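Local coordinates for virulent strain associated lipoprotein (Borreliella spielmanii A14S, PDB 6FZZ) that is an outer surface lipoprotein of the pFam54 family that may, like its Borrelia burgdorferi relative BBE31, bind glutathione and aid colonisation of the mammalian host, at residues A[17-22]-A[139-144]; A[24-29]-A[125-130]; A[54-59]-A[104-109]; A[81-86]-A[111-116]. All coordinates share one frame; numbering follows the deposited sequence.

Interaction 1: residues A[17-22]-A[139-144]; sequences KLLNDL and SDLENL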
# COMPACT_ATOMS: atom_id res chain seq x y z
N LYS A 17 -20.97 10.94 -17.73
CA LYS A 17 -20.39 9.66 -17.47
C LYS A 17 -19.08 9.72 -16.64
O LYS A 17 -18.84 8.89 -15.77
CB LYS A 17 -20.14 8.86 -18.78
CG LYS A 17 -19.67 7.47 -18.41
CD LYS A 17 -19.84 6.39 -19.45
CE LYS A 17 -19.65 5.02 -18.81
NZ LYS A 17 -18.22 4.75 -18.52
N LEU A 18 -18.21 10.69 -16.95
CA LEU A 18 -16.99 10.88 -16.19
C LEU A 18 -17.25 11.21 -14.73
O LEU A 18 -16.53 10.73 -13.79
CB LEU A 18 -16.17 12.02 -16.86
CG LEU A 18 -15.40 11.61 -18.12
CD1 LEU A 18 -14.82 12.84 -18.83
CD2 LEU A 18 -14.28 10.66 -17.75
N LEU A 19 -18.23 12.09 -14.52
CA LEU A 19 -18.58 12.48 -13.15
C LEU A 19 -18.98 11.20 -12.42
O LEU A 19 -18.51 10.96 -11.30
CB LEU A 19 -19.67 13.54 -13.09
CG LEU A 19 -19.25 14.97 -13.44
CD1 LEU A 19 -20.46 15.88 -13.70
CD2 LEU A 19 -18.40 15.57 -12.33
N ASN A 20 -19.82 10.39 -13.07
CA ASN A 20 -20.32 9.17 -12.45
C ASN A 20 -19.18 8.19 -12.19
O ASN A 20 -19.10 7.62 -11.11
CB ASN A 20 -21.44 8.53 -13.31
CG ASN A 20 -22.74 9.30 -13.21
OD1 ASN A 20 -23.00 9.92 -12.21
ND2 ASN A 20 -23.54 9.27 -14.21
N ASP A 21 -18.30 7.98 -13.17
CA ASP A 21 -17.28 6.94 -13.01
C ASP A 21 -16.28 7.33 -11.84
O ASP A 21 -15.75 6.55 -11.09
CB ASP A 21 -16.44 6.88 -14.26
CG ASP A 21 -17.12 6.21 -15.41
OD1 ASP A 21 -18.07 5.39 -15.22
OD2 ASP A 21 -16.63 6.51 -16.52
N LEU A 22 -16.07 8.61 -11.75
CA LEU A 22 -15.13 9.17 -10.81
C LEU A 22 -15.70 9.16 -9.40
O LEU A 22 -15.01 8.76 -8.44
CB LEU A 22 -14.79 10.54 -11.37
CG LEU A 22 -13.52 11.29 -11.12
CD1 LEU A 22 -12.29 10.41 -10.94
CD2 LEU A 22 -13.38 12.30 -12.24
N SER A 139 -11.87 17.87 -19.74
CA SER A 139 -10.49 17.43 -19.88
C SER A 139 -9.82 17.28 -18.53
O SER A 139 -9.03 16.36 -18.38
CB SER A 139 -9.71 18.38 -20.82
OG SER A 139 -9.60 19.68 -20.25
N ASP A 140 -10.10 18.15 -17.56
CA ASP A 140 -9.62 17.99 -16.16
C ASP A 140 -10.21 16.69 -15.52
O ASP A 140 -9.53 16.03 -14.72
CB ASP A 140 -10.08 19.12 -15.27
CG ASP A 140 -9.29 20.40 -15.44
OD1 ASP A 140 -8.24 20.41 -16.08
OD2 ASP A 140 -9.75 21.41 -14.89
N LEU A 141 -11.48 16.40 -15.79
CA LEU A 141 -12.15 15.20 -15.23
C LEU A 141 -11.56 13.98 -15.85
O LEU A 141 -11.35 13.01 -15.17
CB LEU A 141 -13.69 15.18 -15.52
CG LEU A 141 -14.55 16.17 -14.73
CD1 LEU A 141 -15.96 16.18 -15.33
CD2 LEU A 141 -14.57 15.90 -13.21
N GLU A 142 -11.38 14.01 -17.18
CA GLU A 142 -10.72 12.94 -17.88
C GLU A 142 -9.29 12.65 -17.33
O GLU A 142 -8.89 11.51 -17.10
CB GLU A 142 -10.63 13.29 -19.33
CG GLU A 142 -10.20 12.12 -20.17
CD GLU A 142 -10.73 12.26 -21.59
OE1 GLU A 142 -11.20 13.37 -21.94
OE2 GLU A 142 -10.67 11.25 -22.33
N ASN A 143 -8.56 13.73 -17.09
CA ASN A 143 -7.20 13.63 -16.58
C ASN A 143 -7.23 13.05 -15.16
O ASN A 143 -6.51 12.08 -14.89
CB ASN A 143 -6.55 15.01 -16.64
CG ASN A 143 -5.08 14.96 -16.38
OD1 ASN A 143 -4.35 14.17 -16.97
ND2 ASN A 143 -4.63 15.80 -15.49
N LEU A 144 -8.12 13.57 -14.33
CA LEU A 144 -8.27 13.14 -12.97
C LEU A 144 -8.61 11.66 -12.90
O LEU A 144 -8.04 10.91 -12.06
CB LEU A 144 -9.30 14.00 -12.22
CG LEU A 144 -9.70 13.62 -10.82
CD1 LEU A 144 -8.50 13.55 -9.89
CD2 LEU A 144 -10.76 14.59 -10.24
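Leu-19 and Leu-22 of helix 15-41 both reach Leu-141 of helix 138-170, each using its CD2 methyl. Leu-19 CD2 lies 3.9 Å from Leu-141 CD1, and the two side chains meet at a slant. Leu-22 CD2 comes to 3.6 Å from the carbonyl oxygen Leu-141 O and to 3.9 Å from the methyl Leu-141 CD2. The same Leu-22 methyl touches Leu-144 CD2 at 4.0 Å, where the two side chains cross at about a right angle. Leu-22 has CG anti to its backbone N (chi1 -154°), while its chi2 of 32° lies off a staggered position. Leu-18 takes the flank: its CD1 rests on the backbone, 4.0 Å from Glu-142 N, and brushes the CB of that glutamate. Leucine suits these places because its branched end offers two methyls to a neighbouring helix; no hydrogen bond joins the segments. Further out, Leu-133, in the loop before helix 138-170, packs on Leu-19, Leu-141 and Leu-144, and Leu-18, Asp-21 and Leu-22 all touch Lys-145. On helix 15-41, Lys-17 NZ forms a salt bridge with Asp-21 OD2 at 3.1 Å, through the syn lone pair of that oxygen, one turn apart on a more polar side. The axes of the two short segments approach to 9.8 Å with their directions 31° apart, a leucine-lined helix-to-helix packing of the kind that builds all-helical folds such as this pFam54 domain.

Interaction 2: residues A[24-29]-A[125-130]; sequences NLIEKA and HLYPKK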
# COMPACT_ATOMS: atom_id res chain seq x y z
N ASN A 24 -17.89 6.94 -8.51
CA ASN A 24 -17.82 5.51 -8.21
C ASN A 24 -16.44 5.09 -7.73
O ASN A 24 -16.29 4.34 -6.77
CB ASN A 24 -18.23 4.68 -9.45
CG ASN A 24 -19.73 4.49 -9.49
OD1 ASN A 24 -20.30 3.84 -8.61
ND2 ASN A 24 -20.38 5.13 -10.44
N LEU A 25 -15.41 5.51 -8.45
CA LEU A 25 -14.02 5.16 -8.04
C LEU A 25 -13.65 5.67 -6.62
O LEU A 25 -13.07 4.95 -5.80
CB LEU A 25 -13.05 5.77 -9.04
CG LEU A 25 -12.91 5.03 -10.37
CD1 LEU A 25 -12.30 5.93 -11.46
CD2 LEU A 25 -12.03 3.79 -10.11
N ILE A 26 -13.98 6.93 -6.38
CA ILE A 26 -13.66 7.64 -5.16
C ILE A 26 -14.47 7.04 -4.02
O ILE A 26 -13.92 6.71 -2.94
CB ILE A 26 -13.88 9.15 -5.29
CG1 ILE A 26 -12.88 9.71 -6.30
CG2 ILE A 26 -13.85 9.82 -3.95
CD1 ILE A 26 -13.23 11.11 -6.76
N GLU A 27 -15.76 6.81 -4.27
CA GLU A 27 -16.58 6.24 -3.20
C GLU A 27 -16.16 4.84 -2.90
O GLU A 27 -16.12 4.44 -1.74
CB GLU A 27 -18.11 6.44 -3.46
CG GLU A 27 -18.44 7.96 -3.57
CD GLU A 27 -19.95 8.30 -3.50
OE1 GLU A 27 -20.64 7.61 -2.72
OE2 GLU A 27 -20.43 9.26 -4.21
N LYS A 28 -15.77 4.06 -3.90
CA LYS A 28 -15.38 2.70 -3.66
C LYS A 28 -13.99 2.59 -2.94
O LYS A 28 -13.75 1.71 -2.07
CB LYS A 28 -15.36 1.97 -5.00
CG LYS A 28 -14.49 0.70 -5.07
CD LYS A 28 -15.04 -0.46 -4.25
CE LYS A 28 -14.32 -1.74 -4.66
NZ LYS A 28 -14.53 -2.84 -3.68
N ALA A 29 -13.09 3.49 -3.29
CA ALA A 29 -11.76 3.57 -2.63
C ALA A 29 -11.90 3.93 -1.13
O ALA A 29 -11.16 3.38 -0.26
CB ALA A 29 -10.89 4.61 -3.32
N HIS A 125 -8.10 13.35 0.29
CA HIS A 125 -8.19 14.59 -0.41
C HIS A 125 -9.43 14.73 -1.30
O HIS A 125 -10.06 15.82 -1.40
CB HIS A 125 -6.99 14.72 -1.30
CG HIS A 125 -6.97 15.97 -2.05
ND1 HIS A 125 -6.71 17.19 -1.44
CD2 HIS A 125 -7.14 16.23 -3.36
CE1 HIS A 125 -6.80 18.14 -2.34
NE2 HIS A 125 -7.00 17.59 -3.52
N LEU A 126 -9.73 13.67 -2.02
CA LEU A 126 -10.81 13.74 -3.02
C LEU A 126 -12.22 13.55 -2.44
O LEU A 126 -13.20 14.16 -2.94
CB LEU A 126 -10.54 12.69 -4.12
CG LEU A 126 -9.37 12.92 -5.08
CD1 LEU A 126 -9.20 11.74 -6.04
CD2 LEU A 126 -9.58 14.15 -5.92
N TYR A 127 -12.32 12.68 -1.45
CA TYR A 127 -13.58 12.25 -0.88
C TYR A 127 -14.48 13.45 -0.45
O TYR A 127 -15.66 13.53 -0.94
CB TYR A 127 -13.44 11.12 0.13
CG TYR A 127 -14.81 10.63 0.61
CD1 TYR A 127 -15.56 9.71 -0.15
CD2 TYR A 127 -15.39 11.13 1.78
CE1 TYR A 127 -16.83 9.29 0.26
CE2 TYR A 127 -16.67 10.72 2.20
CZ TYR A 127 -17.39 9.78 1.44
OH TYR A 127 -18.67 9.43 1.80
N PRO A 128 -13.92 14.41 0.29
CA PRO A 128 -14.73 15.56 0.78
C PRO A 128 -15.12 16.45 -0.31
O PRO A 128 -16.04 17.25 -0.14
CB PRO A 128 -13.80 16.28 1.77
CG PRO A 128 -12.77 15.26 2.14
CD PRO A 128 -12.60 14.35 0.96
N LYS A 129 -14.43 16.36 -1.44
CA LYS A 129 -14.70 17.20 -2.56
C LYS A 129 -15.53 16.58 -3.71
O LYS A 129 -15.71 17.20 -4.77
CB LYS A 129 -13.37 17.67 -3.20
CG LYS A 129 -12.40 18.30 -2.19
CD LYS A 129 -11.07 18.51 -2.88
CE LYS A 129 -10.08 19.29 -2.00
NZ LYS A 129 -9.73 18.51 -0.79
N LYS A 130 -15.99 15.37 -3.52
CA LYS A 130 -16.48 14.59 -4.63
C LYS A 130 -17.81 15.15 -5.21
O LYS A 130 -18.14 14.90 -6.35
CB LYS A 130 -16.69 13.16 -4.17
CG LYS A 130 -17.88 13.01 -3.29
CD LYS A 130 -17.98 11.67 -2.63
CE LYS A 130 -19.40 11.50 -2.09
NZ LYS A 130 -19.51 11.81 -0.65
O HOH W 1 -19.39 6.97 -0.21
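Ile-26 provides the apolar part of the contact by sending its two branches to neighbouring residues. Its CD1 meets Leu-126 CB at 4.1 Å, with the two side chains crossing at about a right angle. CG2, anti to the backbone N, lies 3.9 Å from Tyr-127 CA and also comes to the edge of the tyrosine ring, near its plane, by Tyr-127 CD1. A beta-branched residue suits this spot, since its two branches can meet successive residues of the turn.

The charged pair is Glu-27 and Lys-130, whose side chains cross at about a right angle. Glu-27 OE2 sits 3.3 Å from Lys-130 CE but 4.5 Å from Lys-130 NZ, too far for a salt bridge, so the attraction is probably modest and the aliphatic lysine chain does the touching.

A water bridges the segments: it donates to Glu-27 OE1 at 2.9 Å and pairs with Tyr-127 OH at 3.3 Å, in the plane of the ring. Arg-23 adds a hydrogen bond to Lys-130 O. The arrangement is that of a 3-10 turn, residues 127-129, at the C-terminal side of helix 105-126 and packed on the side of the long helix 15-41.

Interaction 3: residues A[54-59]-A[104-109]; sequences KSLRWH and EVEDIF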
# COMPACT_ATOMS: atom_id res chain seq x y z
N LYS A 54 7.96 -5.11 14.69
CA LYS A 54 8.86 -4.93 15.85
C LYS A 54 10.27 -4.58 15.39
O LYS A 54 11.03 -4.08 16.18
CB LYS A 54 8.92 -6.18 16.73
CG LYS A 54 7.65 -6.42 17.47
CD LYS A 54 7.68 -7.74 18.19
CE LYS A 54 6.32 -8.08 18.77
NZ LYS A 54 6.42 -9.29 19.64
N SER A 55 10.60 -4.77 14.13
CA SER A 55 11.92 -4.44 13.68
C SER A 55 11.98 -3.15 12.84
O SER A 55 12.98 -2.84 12.21
CB SER A 55 12.53 -5.67 12.97
OG SER A 55 12.45 -5.43 11.62
N LEU A 56 10.90 -2.39 12.87
CA LEU A 56 10.81 -1.09 12.22
C LEU A 56 10.78 -0.05 13.35
O LEU A 56 9.79 0.08 14.08
CB LEU A 56 9.54 -1.02 11.39
CG LEU A 56 9.50 -1.87 10.07
CD1 LEU A 56 8.06 -1.97 9.58
CD2 LEU A 56 10.39 -1.23 9.02
N ARG A 57 11.86 0.68 13.52
CA ARG A 57 11.96 1.62 14.63
C ARG A 57 12.10 3.01 14.00
O ARG A 57 13.00 3.28 13.15
CB ARG A 57 13.15 1.22 15.57
CG ARG A 57 13.31 2.24 16.71
CD ARG A 57 14.41 1.87 17.72
NE ARG A 57 14.15 0.55 18.26
CZ ARG A 57 13.22 0.25 19.15
NH1 ARG A 57 12.42 1.19 19.71
NH2 ARG A 57 13.13 -1.00 19.53
N TRP A 58 11.22 3.92 14.39
CA TRP A 58 11.31 5.30 13.89
C TRP A 58 12.60 5.98 14.28
O TRP A 58 13.04 5.82 15.41
CB TRP A 58 10.22 6.13 14.48
CG TRP A 58 8.80 5.72 14.05
CD1 TRP A 58 8.01 4.82 14.65
CD2 TRP A 58 8.07 6.21 12.92
NE1 TRP A 58 6.79 4.72 14.01
CE2 TRP A 58 6.81 5.54 12.92
CE3 TRP A 58 8.38 7.11 11.89
CZ2 TRP A 58 5.81 5.80 11.97
CZ3 TRP A 58 7.37 7.36 10.93
CH2 TRP A 58 6.10 6.69 10.98
N HIS A 59 13.19 6.78 13.38
CA HIS A 59 14.43 7.45 13.77
C HIS A 59 14.25 8.70 14.66
O HIS A 59 15.06 8.95 15.56
CB HIS A 59 15.34 7.73 12.57
CG HIS A 59 16.74 8.08 12.98
ND1 HIS A 59 17.19 9.38 13.06
CD2 HIS A 59 17.76 7.30 13.42
CE1 HIS A 59 18.44 9.38 13.49
NE2 HIS A 59 18.80 8.14 13.73
N GLU A 104 15.06 -7.80 4.88
CA GLU A 104 14.78 -6.60 4.08
C GLU A 104 13.51 -5.96 4.61
O GLU A 104 12.75 -5.40 3.81
CB GLU A 104 14.60 -6.95 2.59
CG GLU A 104 15.87 -7.38 1.83
CD GLU A 104 16.93 -6.27 1.83
OE1 GLU A 104 16.58 -5.07 2.03
OE2 GLU A 104 18.13 -6.60 1.75
N VAL A 105 13.30 -6.01 5.95
CA VAL A 105 12.08 -5.46 6.52
C VAL A 105 11.92 -3.98 6.16
O VAL A 105 10.87 -3.54 5.68
CB VAL A 105 11.99 -5.70 8.02
CG1 VAL A 105 10.78 -4.94 8.61
CG2 VAL A 105 11.83 -7.20 8.31
N GLU A 106 12.98 -3.22 6.39
CA GLU A 106 12.93 -1.78 6.16
C GLU A 106 12.62 -1.37 4.76
O GLU A 106 11.71 -0.54 4.54
CB GLU A 106 14.24 -1.10 6.61
CG GLU A 106 14.36 -1.10 8.11
CD GLU A 106 15.64 -0.38 8.58
OE1 GLU A 106 16.42 0.15 7.72
OE2 GLU A 106 15.85 -0.32 9.81
N ASP A 107 13.31 -1.94 3.79
CA ASP A 107 13.19 -1.46 2.42
C ASP A 107 11.85 -1.95 1.82
O ASP A 107 11.26 -1.25 1.03
CB ASP A 107 14.36 -1.97 1.54
CG ASP A 107 15.64 -1.10 1.71
OD1 ASP A 107 15.66 -0.29 2.63
OD2 ASP A 107 16.61 -1.23 0.96
N ILE A 108 11.44 -3.18 2.14
CA ILE A 108 10.13 -3.68 1.65
C ILE A 108 8.97 -2.89 2.31
O ILE A 108 8.03 -2.44 1.59
CB ILE A 108 9.96 -5.20 1.99
CG1 ILE A 108 10.85 -6.03 1.11
CG2 ILE A 108 8.51 -5.65 1.87
CD1 ILE A 108 10.38 -6.18 -0.35
N PHE A 109 8.99 -2.78 3.64
CA PHE A 109 7.84 -2.22 4.35
C PHE A 109 7.80 -0.70 4.17
O PHE A 109 6.74 -0.15 3.83
CB PHE A 109 7.77 -2.63 5.83
CG PHE A 109 7.19 -4.02 6.03
CD1 PHE A 109 8.00 -5.16 5.91
CD2 PHE A 109 5.85 -4.18 6.33
CE1 PHE A 109 7.46 -6.42 6.08
CE2 PHE A 109 5.33 -5.45 6.52
CZ PHE A 109 6.12 -6.56 6.36
O HOH W 2 14.28 -0.05 11.82
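Leu-56 and Ser-55, in the long loop between helix 15-41 and helix 71-83, pack on Val-105 at the first turn of helix 105-126, just past its N-cap residue Glu-104. Leu-56 CG lies 3.6 Å from Val-105 CG1, the two side chains crossing at a slant, and the leucine then spreads its methyls along the helix. CD1 reaches Phe-109 CB at 3.8 Å, one turn on, while CD2 comes to 3.9 Å from Glu-106 CA and brushes the CG of that residue. A forked leucine suits this place because one side chain can touch Val-105, its neighbour Glu-106 and Phe-109 one turn on. Val-105 CG1, anti to its backbone N (chi1 172°), is the methyl that meets both Leu-56 and Ser-55; Ser-55 OG approaches it at 3.5 Å while making a weak hydrogen bond to Ala-52 O within its own loop. Backbone hydrogen bonds between Leu-56 and Val-66 and between Trp-58 and Glu-64 tie the two arms of the loop together. Tyr-76 of helix 71-83 touches both Leu-56 and Phe-109, adding to the apolar cluster. At its polar margin one water ties the two segments together: it donates to Ser-55 O and to Glu-106 OE2, the latter at 2.6 Å, and accepts from Arg-57 N at 3.0 Å. Glu-106, exposed and extended beyond CG, suits this margin, its CG beside the leucine methyl and its OE2 bonded to the water. A tetraethylene glycol molecule, probably from the crystallisation liquor, lies about 3 Å from its side chain.

Interaction 4: residues A[81-86]-A[111-116]; sequences YGILND and TSITLE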
# COMPACT_ATOMS: atom_id res chain seq x y z
N TYR A 81 -1.93 -3.06 6.38
CA TYR A 81 -3.13 -3.87 6.15
C TYR A 81 -3.75 -3.51 4.77
O TYR A 81 -4.31 -4.37 4.07
CB TYR A 81 -4.13 -3.63 7.29
CG TYR A 81 -3.54 -3.93 8.66
CD1 TYR A 81 -2.61 -4.96 8.81
CD2 TYR A 81 -3.94 -3.24 9.80
CE1 TYR A 81 -2.07 -5.24 10.03
CE2 TYR A 81 -3.40 -3.53 11.05
CZ TYR A 81 -2.47 -4.52 11.15
OH TYR A 81 -1.87 -4.91 12.34
N GLY A 82 -3.62 -2.25 4.38
CA GLY A 82 -4.09 -1.82 3.08
C GLY A 82 -3.33 -2.43 1.89
O GLY A 82 -3.94 -2.93 0.96
N ILE A 83 -2.01 -2.35 1.91
CA ILE A 83 -1.18 -2.80 0.81
C ILE A 83 -1.14 -4.33 0.80
O ILE A 83 -1.06 -4.95 -0.28
CB ILE A 83 0.26 -2.18 0.85
CG1 ILE A 83 1.00 -2.45 -0.48
CG2 ILE A 83 1.13 -2.74 1.96
CD1 ILE A 83 0.44 -1.70 -1.65
N LEU A 84 -1.31 -4.94 1.97
CA LEU A 84 -1.40 -6.42 2.01
C LEU A 84 -2.85 -6.91 2.03
O LEU A 84 -3.17 -7.95 2.59
CB LEU A 84 -0.64 -6.93 3.23
CG LEU A 84 0.86 -6.56 3.33
CD1 LEU A 84 1.46 -7.24 4.56
CD2 LEU A 84 1.59 -7.01 2.06
N ASN A 85 -3.74 -6.13 1.47
CA ASN A 85 -5.16 -6.38 1.74
C ASN A 85 -5.74 -7.64 1.08
O ASN A 85 -6.79 -8.14 1.46
CB ASN A 85 -5.97 -5.15 1.45
CG ASN A 85 -6.22 -4.92 -0.02
OD1 ASN A 85 -5.34 -5.10 -0.88
ND2 ASN A 85 -7.43 -4.49 -0.33
N ASP A 86 -5.03 -8.22 0.13
CA ASP A 86 -5.54 -9.45 -0.40
C ASP A 86 -4.99 -10.67 0.35
O ASP A 86 -5.12 -11.77 -0.16
CB ASP A 86 -5.22 -9.49 -1.91
CG ASP A 86 -6.07 -10.52 -2.69
OD1 ASP A 86 -7.13 -11.02 -2.19
OD2 ASP A 86 -5.62 -10.84 -3.83
N THR A 111 8.90 1.18 1.80
CA THR A 111 8.62 1.52 0.42
C THR A 111 7.13 1.29 0.12
O THR A 111 6.50 2.18 -0.46
CB THR A 111 9.56 0.79 -0.60
OG1 THR A 111 10.91 1.05 -0.29
CG2 THR A 111 9.34 1.33 -1.99
N SER A 112 6.60 0.15 0.58
CA SER A 112 5.24 -0.30 0.32
C SER A 112 4.26 0.63 1.00
O SER A 112 3.25 1.03 0.42
CB SER A 112 5.00 -1.74 0.95
OG SER A 112 5.89 -2.56 0.36
N ILE A 113 4.57 0.97 2.25
CA ILE A 113 3.69 1.78 3.05
C ILE A 113 3.72 3.24 2.57
O ILE A 113 2.74 3.95 2.72
CB ILE A 113 4.03 1.58 4.56
CG1 ILE A 113 3.23 0.42 5.12
CG2 ILE A 113 3.89 2.82 5.36
CD1 ILE A 113 3.69 -0.93 4.60
N THR A 114 4.82 3.70 1.98
CA THR A 114 4.86 5.01 1.41
C THR A 114 3.92 5.07 0.18
O THR A 114 3.13 6.03 0.02
CB THR A 114 6.31 5.42 1.05
OG1 THR A 114 7.09 5.41 2.22
CG2 THR A 114 6.41 6.82 0.38
N LEU A 115 3.98 4.04 -0.66
CA LEU A 115 3.12 3.94 -1.82
C LEU A 115 1.63 3.98 -1.33
O LEU A 115 0.83 4.80 -1.78
CB LEU A 115 3.46 2.67 -2.62
CG LEU A 115 2.63 2.45 -3.90
CD1 LEU A 115 3.22 1.34 -4.75
CD2 LEU A 115 1.18 2.09 -3.58
N GLU A 116 1.31 3.14 -0.35
CA GLU A 116 -0.03 3.09 0.18
C GLU A 116 -0.46 4.42 0.76
O GLU A 116 -1.60 4.87 0.56
CB GLU A 116 -0.20 1.99 1.17
CG GLU A 116 -1.65 1.79 1.53
CD GLU A 116 -2.41 0.93 0.53
OE1 GLU A 116 -1.79 0.29 -0.36
OE2 GLU A 116 -3.63 0.84 0.71
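Ile-83 and Glu-116 bring the two backbones nearest, with their CA atoms 6.0 Å apart, where the end of helix 71-83 meets the middle of helix 105-126. Past Ile-83 the chain leaves helical geometry at Leu-84. The isoleucine is a knob in a hole formed by Ser-112, Ile-113, Leu-115 and Glu-116, the knobs-into-holes packing found in helical bundles. Its CG2 lies 4.1 Å from both Ser-112 CB and Ile-113 CD1, and its CD1 turns toward Leu-115 CD2 at 4.3 Å. Isoleucine suits the knob because these two branches reach different walls. Small Ser-112, one wall of the hole, meets the knob with CB, its OG being held by Ile-108 O. Glu-116 runs alongside Ile-83 in the opposite direction; its chain bends at chi2 (83°), and OE1 comes to 3.3 Å from Ile-83 CD1 without forming a hydrogen bond to Ile-83 N. The other oxygen, OE2, lies 3.5 Å from Gly-82 C, an approach made possible by the absence of a side chain on the glycine. This carboxylate is buried, but OE2 makes a salt bridge with Lys-155 NZ of helix 138-170, which probably keeps it ionised. Lys-155 NZ also hydrogen-bonds Gly-82 O.

Overall arrangement
Helix 105-126, with the turn that follows it, takes part in interactions 2, 3 and 4 and so forms a shared spine. Along the chain, interactions 2, 3 and 4 are all nested inside the loop closed by interaction 1, while interactions 3 and 4 alternate their segments; their centres are about 14 Å apart and their segments adjoin on helix 105-126. Interaction 4 sits about 2 Å from the centre of the chain; interactions 1 and 3 lie on opposite sides of it, their centres about 38 Å apart. Interactions 1 and 2 share helix 15-41, have centres about 12 Å apart, and touch through Leu-144 and Leu-126. The contacts thus span this all-helical C-terminal part of the lipoprotein.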